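Local coordinates for protein D-ribose pyranase (Bacillus subtilis, PDB 1OGD) that probably interconverts the beta-pyranose and beta-furanose forms of D-ribose as a decamer, and binds beta-D-ribopyranose in its pocket, at residues K13-L18 / E60-E65; D53-L58 / E85-E90. One frame throughout, in Å; residues are numbered along the deposited sequence.

Interaction 1 of 2, residues K13-L18 / E60-E65; sequences KILADL and EEMAVE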
loop_
_atom_site.group_PDB
_atom_site.type_symbol
_atom_site.label_atom_id
_atom_site.label_comp_id
_atom_site.label_asym_id
_atom_site.label_seq_id
_atom_site.Cartn_x
_atom_site.Cartn_y
_atom_site.Cartn_z
ATOM N N LYS A 13 10.977 18.325 5.020
ATOM C CA LYS A 13 10.982 16.901 5.355
ATOM C C LYS A 13 12.254 16.216 4.883
ATOM O O LYS A 13 12.768 15.328 5.561
ATOM C CB LYS A 13 9.748 16.221 4.771
ATOM C CG LYS A 13 8.451 16.782 5.332
ATOM C CD LYS A 13 7.230 16.192 4.639
ATOM C CE LYS A 13 5.964 16.764 5.229
ATOM N NZ LYS A 13 4.766 16.340 4.474
ATOM N N ILE A 14 12.762 16.635 3.726
ATOM C CA ILE A 14 13.995 16.072 3.188
ATOM C C ILE A 14 15.196 16.520 4.030
ATOM O O ILE A 14 16.049 15.706 4.393
ATOM C CB ILE A 14 14.233 16.509 1.709
ATOM C CG1 ILE A 14 13.142 15.933 0.801
ATOM C CG2 ILE A 14 15.597 16.019 1.226
ATOM C CD1 ILE A 14 13.058 14.418 0.847
ATOM N N LEU A 15 15.272 17.812 4.337
ATOM C CA LEU A 15 16.399 18.301 5.130
ATOM C C LEU A 15 16.453 17.639 6.500
ATOM O O LEU A 15 17.533 17.333 7.003
ATOM C CB LEU A 15 16.329 19.819 5.307
ATOM C CG LEU A 15 16.469 20.662 4.039
ATOM C CD1 LEU A 15 16.560 22.131 4.423
ATOM C CD2 LEU A 15 17.706 20.232 3.265
ATOM N N ALA A 16 15.283 17.404 7.087
ATOM C CA ALA A 16 15.174 16.790 8.408
ATOM C C ALA A 16 15.848 15.427 8.524
ATOM O O ALA A 16 16.358 15.067 9.593
ATOM C CB ALA A 16 13.709 16.670 8.799
ATOM N N ASP A 17 15.859 14.663 7.436
ATOM C CA ASP A 17 16.466 13.340 7.475
ATOM C C ASP A 17 17.910 13.300 7.017
ATOM O O ASP A 17 18.561 12.264 7.122
ATOM C CB ASP A 17 15.651 12.340 6.643
ATOM C CG ASP A 17 14.397 11.883 7.355
ATOM O OD1 ASP A 17 14.460 11.691 8.588
ATOM O OD2 ASP A 17 13.353 11.706 6.689
ATOM N N LEU A 18 18.422 14.420 6.518
ATOM C CA LEU A 18 19.797 14.451 6.044
ATOM C C LEU A 18 20.819 14.097 7.114
ATOM O O LEU A 18 20.769 14.592 8.240
ATOM C CB LEU A 18 20.145 15.825 5.459
ATOM C CG LEU A 18 19.540 16.181 4.103
ATOM C CD1 LEU A 18 19.963 17.590 3.717
ATOM C CD2 LEU A 18 19.994 15.176 3.057
ATOM N N GLU A 60 21.639 28.344 2.752
ATOM C CA GLU A 60 21.469 28.862 4.104
ATOM C C GLU A 60 20.658 27.983 5.050
ATOM O O GLU A 60 20.597 28.263 6.247
ATOM C CB GLU A 60 20.845 30.256 4.064
ATOM C CG GLU A 60 19.453 30.309 3.489
ATOM C CD GLU A 60 18.828 31.685 3.637
ATOM O OE1 GLU A 60 18.673 32.142 4.794
ATOM O OE2 GLU A 60 18.494 32.310 2.602
ATOM N N GLU A 61 20.037 26.928 4.531
ATOM C CA GLU A 61 19.235 26.040 5.371
ATOM C C GLU A 61 19.877 24.676 5.528
ATOM O O GLU A 61 19.444 23.863 6.341
ATOM C CB GLU A 61 17.840 25.855 4.776
ATOM C CG GLU A 61 17.004 27.112 4.696
ATOM C CD GLU A 61 16.869 27.807 6.035
ATOM O OE1 GLU A 61 17.033 27.142 7.085
ATOM O OE2 GLU A 61 16.587 29.023 6.031
ATOM N N MET A 62 20.927 24.438 4.756
ATOM C CA MET A 62 21.613 23.159 4.774
ATOM C C MET A 62 23.121 23.317 4.877
ATOM O O MET A 62 23.708 24.150 4.192
ATOM C CB MET A 62 21.267 22.414 3.484
ATOM C CG MET A 62 21.941 21.082 3.293
ATOM S SD MET A 62 21.585 20.427 1.640
ATOM C CE MET A 62 22.896 19.290 1.490
ATOM N N ALA A 63 23.745 22.515 5.732
ATOM C CA ALA A 63 25.192 22.541 5.878
ATOM C C ALA A 63 25.781 21.702 4.737
ATOM O O ALA A 63 25.650 20.476 4.721
ATOM C CB ALA A 63 25.598 21.957 7.222
ATOM N N VAL A 64 26.426 22.368 3.784
ATOM C CA VAL A 64 27.022 21.694 2.633
ATOM C C VAL A 64 28.538 21.564 2.763
ATOM O O VAL A 64 29.227 22.558 3.000
ATOM C CB VAL A 64 26.714 22.470 1.338
ATOM C CG1 VAL A 64 27.265 21.720 0.139
ATOM C CG2 VAL A 64 25.203 22.694 1.210
ATOM N N GLU A 65 29.062 20.348 2.610
ATOM C CA GLU A 65 30.506 20.148 2.700
ATOM C C GLU A 65 31.158 19.950 1.337
ATOM O O GLU A 65 32.379 20.010 1.216
ATOM C CB GLU A 65 30.853 18.956 3.598
ATOM C CG GLU A 65 30.312 17.615 3.132
ATOM C CD GLU A 65 30.960 16.441 3.855
ATOM O OE1 GLU A 65 31.433 16.630 4.998
ATOM O OE2 GLU A 65 30.986 15.327 3.285
#
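Leu15 meets a flat group in the peptide that joins Glu61 to Met62: Leu15 CD1 stands over one face of it, about 3.7 Å above the peptide plane. Leu15 CD1 is 3.9 Å from Glu61 O, over the oxygen end of the group, so this is van der Waals contact with a face. Leu15 CD1 also reaches Glu61 CB at 4.0 Å, the two side chains crossing at about a right angle. The Glu61 chain bends about CB-CG (chi2 -55°) and leads its carboxylate away from 13-18, so of this side chain CB does the touching. The other branch, Leu15 CD2, approaches Met62 CB at 4.2 Å.

One turn further on, Leu18 uses a single methyl. Leu18 CD1 lies 3.9 Å from Met62 SD and almost as near to CG and CE, which places it alongside the thioether, midway along that unit. Met62 presents this flank because CG is anti to the backbone N (chi1 177°) and the chain beyond is extended, running across Leu18 at about a right angle. No hydrogen bond links the segments, and all four touching residues are buried. Ile24, on strand 23-27, packs against both Leu18 and Met62, while Glu65 OE1 is hydrogen-bonded to His20 NE2, the inferred proton donor.

Lys13 and Asp17 form reciprocal salt bridges with Asp17 and Lys13 of a second subunit. The arrangement is that of an alpha/beta fold: helix 9-17 packs against the end of helix 51-61 and the turn into strand 64-70, over the mixed sheet.

Interaction 2 of 2, residues D53-L58 / E85-E90; sequences DTAAVL and ENLFSE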
loop_
_atom_site.group_PDB
_atom_site.type_symbol
_atom_site.label_atom_id
_atom_site.label_comp_id
_atom_site.label_asym_id
_atom_site.label_seq_id
_atom_site.Cartn_x
_atom_site.Cartn_y
_atom_site.Cartn_z
ATOM N N ASP A 53 18.343 31.345 -7.306
ATOM C CA ASP A 53 17.492 31.574 -6.149
ATOM C C ASP A 53 17.304 30.322 -5.314
ATOM O O ASP A 53 17.365 30.375 -4.085
ATOM C CB ASP A 53 16.131 32.114 -6.579
ATOM C CG ASP A 53 16.223 33.509 -7.158
ATOM O OD1 ASP A 53 17.087 34.283 -6.693
ATOM O OD2 ASP A 53 15.432 33.837 -8.064
ATOM N N THR A 54 17.085 29.192 -5.976
ATOM C CA THR A 54 16.889 27.946 -5.252
ATOM C C THR A 54 18.161 27.524 -4.518
ATOM O O THR A 54 18.118 27.155 -3.348
ATOM C CB THR A 54 16.433 26.830 -6.210
ATOM O OG1 THR A 54 15.249 27.261 -6.894
ATOM C CG2 THR A 54 16.115 25.555 -5.438
ATOM N N ALA A 55 19.295 27.587 -5.205
ATOM C CA ALA A 55 20.566 27.214 -4.603
ATOM C C ALA A 55 20.894 28.104 -3.396
ATOM O O ALA A 55 21.453 27.635 -2.399
ATOM C CB ALA A 55 21.680 27.304 -5.650
ATOM N N ALA A 56 20.540 29.384 -3.481
ATOM C CA ALA A 56 20.813 30.317 -2.392
ATOM C C ALA A 56 20.048 29.942 -1.123
ATOM O O ALA A 56 20.609 29.957 -0.025
ATOM C CB ALA A 56 20.455 31.729 -2.818
ATOM N N VAL A 57 18.768 29.612 -1.274
ATOM C CA VAL A 57 17.953 29.228 -0.129
ATOM C C VAL A 57 18.484 27.949 0.509
ATOM O O VAL A 57 18.613 27.863 1.733
ATOM C CB VAL A 57 16.478 29.008 -0.532
ATOM C CG1 VAL A 57 15.689 28.475 0.658
ATOM C CG2 VAL A 57 15.869 30.315 -1.009
ATOM N N LEU A 58 18.796 26.954 -0.316
ATOM C CA LEU A 58 19.310 25.691 0.204
ATOM C C LEU A 58 20.629 25.889 0.947
ATOM O O LEU A 58 20.874 25.261 1.978
ATOM C CB LEU A 58 19.499 24.673 -0.929
ATOM C CG LEU A 58 18.358 23.670 -1.179
ATOM C CD1 LEU A 58 18.004 22.969 0.126
ATOM C CD2 LEU A 58 17.138 24.367 -1.723
ATOM N N GLU A 85 30.619 29.010 -7.740
ATOM C CA GLU A 85 31.956 29.228 -7.195
ATOM C C GLU A 85 31.895 30.281 -6.091
ATOM O O GLU A 85 32.496 30.121 -5.031
ATOM C CB GLU A 85 32.905 29.700 -8.300
ATOM C CG GLU A 85 33.183 28.672 -9.393
ATOM C CD GLU A 85 34.154 27.590 -8.953
ATOM O OE1 GLU A 85 35.289 27.936 -8.559
ATOM O OE2 GLU A 85 33.790 26.395 -9.004
ATOM N N ASN A 86 31.156 31.353 -6.355
ATOM C CA ASN A 86 30.999 32.450 -5.406
ATOM C C ASN A 86 30.167 32.065 -4.190
ATOM O O ASN A 86 30.532 32.390 -3.060
ATOM C CB ASN A 86 30.355 33.652 -6.103
ATOM C CG ASN A 86 31.274 34.294 -7.132
ATOM O OD1 ASN A 86 30.828 35.070 -7.980
ATOM N ND2 ASN A 86 32.566 33.983 -7.054
ATOM N N LEU A 87 29.051 31.376 -4.419
ATOM C CA LEU A 87 28.177 30.960 -3.327
ATOM C C LEU A 87 28.844 29.937 -2.412
ATOM O O LEU A 87 28.747 30.036 -1.192
ATOM C CB LEU A 87 26.862 30.386 -3.879
ATOM C CG LEU A 87 25.865 29.813 -2.858
ATOM C CD1 LEU A 87 25.498 30.878 -1.837
ATOM C CD2 LEU A 87 24.619 29.315 -3.575
ATOM N N PHE A 88 29.525 28.957 -2.994
ATOM C CA PHE A 88 30.182 27.940 -2.184
ATOM C C PHE A 88 31.698 28.117 -2.125
ATOM O O PHE A 88 32.466 27.228 -2.500
ATOM C CB PHE A 88 29.807 26.545 -2.693
ATOM C CG PHE A 88 28.333 26.254 -2.603
ATOM C CD1 PHE A 88 27.506 26.413 -3.709
ATOM C CD2 PHE A 88 27.762 25.869 -1.393
ATOM C CE1 PHE A 88 26.133 26.194 -3.612
ATOM C CE2 PHE A 88 26.387 25.648 -1.284
ATOM C CZ PHE A 88 25.571 25.812 -2.396
ATOM N N SER A 89 32.106 29.278 -1.620
ATOM C CA SER A 89 33.512 29.649 -1.478
ATOM C C SER A 89 34.320 28.670 -0.637
ATOM O O SER A 89 35.365 28.189 -1.070
ATOM C CB SER A 89 33.618 31.037 -0.847
ATOM O OG SER A 89 32.848 31.983 -1.564
ATOM N N GLU A 90 33.836 28.384 0.568
ATOM C CA GLU A 90 34.531 27.481 1.482
ATOM C C GLU A 90 34.401 26.003 1.139
ATOM O O GLU A 90 35.303 25.215 1.423
ATOM C CB GLU A 90 34.043 27.700 2.916
ATOM C CG GLU A 90 34.260 29.112 3.437
ATOM C CD GLU A 90 34.049 29.215 4.938
ATOM O OE1 GLU A 90 32.955 28.841 5.417
ATOM O OE2 GLU A 90 34.982 29.670 5.637
#
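Leu87 points its CB toward Ala55 and Ala56 on helix 51-61, and its torsions carry one methyl the rest of the way. From CB the chain continues with CG anti to the backbone N (chi1 176°). Leu87 CG lies 3.7 Å above the plane of the Phe88 ring, displaced toward the rim, so the leucine rests on a face of the ring that follows it in sequence. At the branch, CD2 makes the contact across the segments. Leu87 CD2 is 3.8 Å from Ala55 O. Leu87 CD2 also lies 4.1 Å from Ala55 CB, with Ala56 N close by. Leu87 CD2 stands about 3.7 Å above the plane of the peptide joining Ala55 to Ala56, which shows that the methyl sits on the face of that group.

Alanine at position 55 offers a short side chain, and the backbone supplies much of the surface that CD2 touches. Phe88, the first residue to leave helical geometry after helix 78-87, brings its ring closer than its CB direction suggests; the ring also packs on Val64, Val67 and Leu125 of the sheet. Just beyond, Ser89 OG donates to Asn86 O over 2.8 Å, from above the carbonyl plane with a C=O...OG angle of 134°, bridging the turn in which the chain leaves the helix. The CB of Ala55 also packs against Ile26 of strand 23-27.

No hydrogen bond or salt bridge crosses between the two segments. Dispersion between the Leu87 CD2 methyl and the alanine and peptide surface accounts for most of the close approach in this partly buried contact, which is therefore weakly directional.

Interactions 1 and 2 share helix 51-61: interaction 2 uses its middle, while interaction 1 uses its end and the turn into strand 64-70. Their centres lie 13 Å apart, yet they join directly, through Leu15 CD2 to Leu58 CD1 at 4.2 Å and Val64 CG2 to Phe88 CE2 at 4.0 Å. The hydrophobic layer over the sheet thus runs from helix 9-17 to helix 78-87. Neither contact is part of the ribose site, but both lie near it. The side chain of Leu18 is about 8 Å from that of His20 and about 11 Å from a bound beta-D-ribopyranose; the side chain of Ala55 is about 9 Å from that of the substrate-binding Ala121.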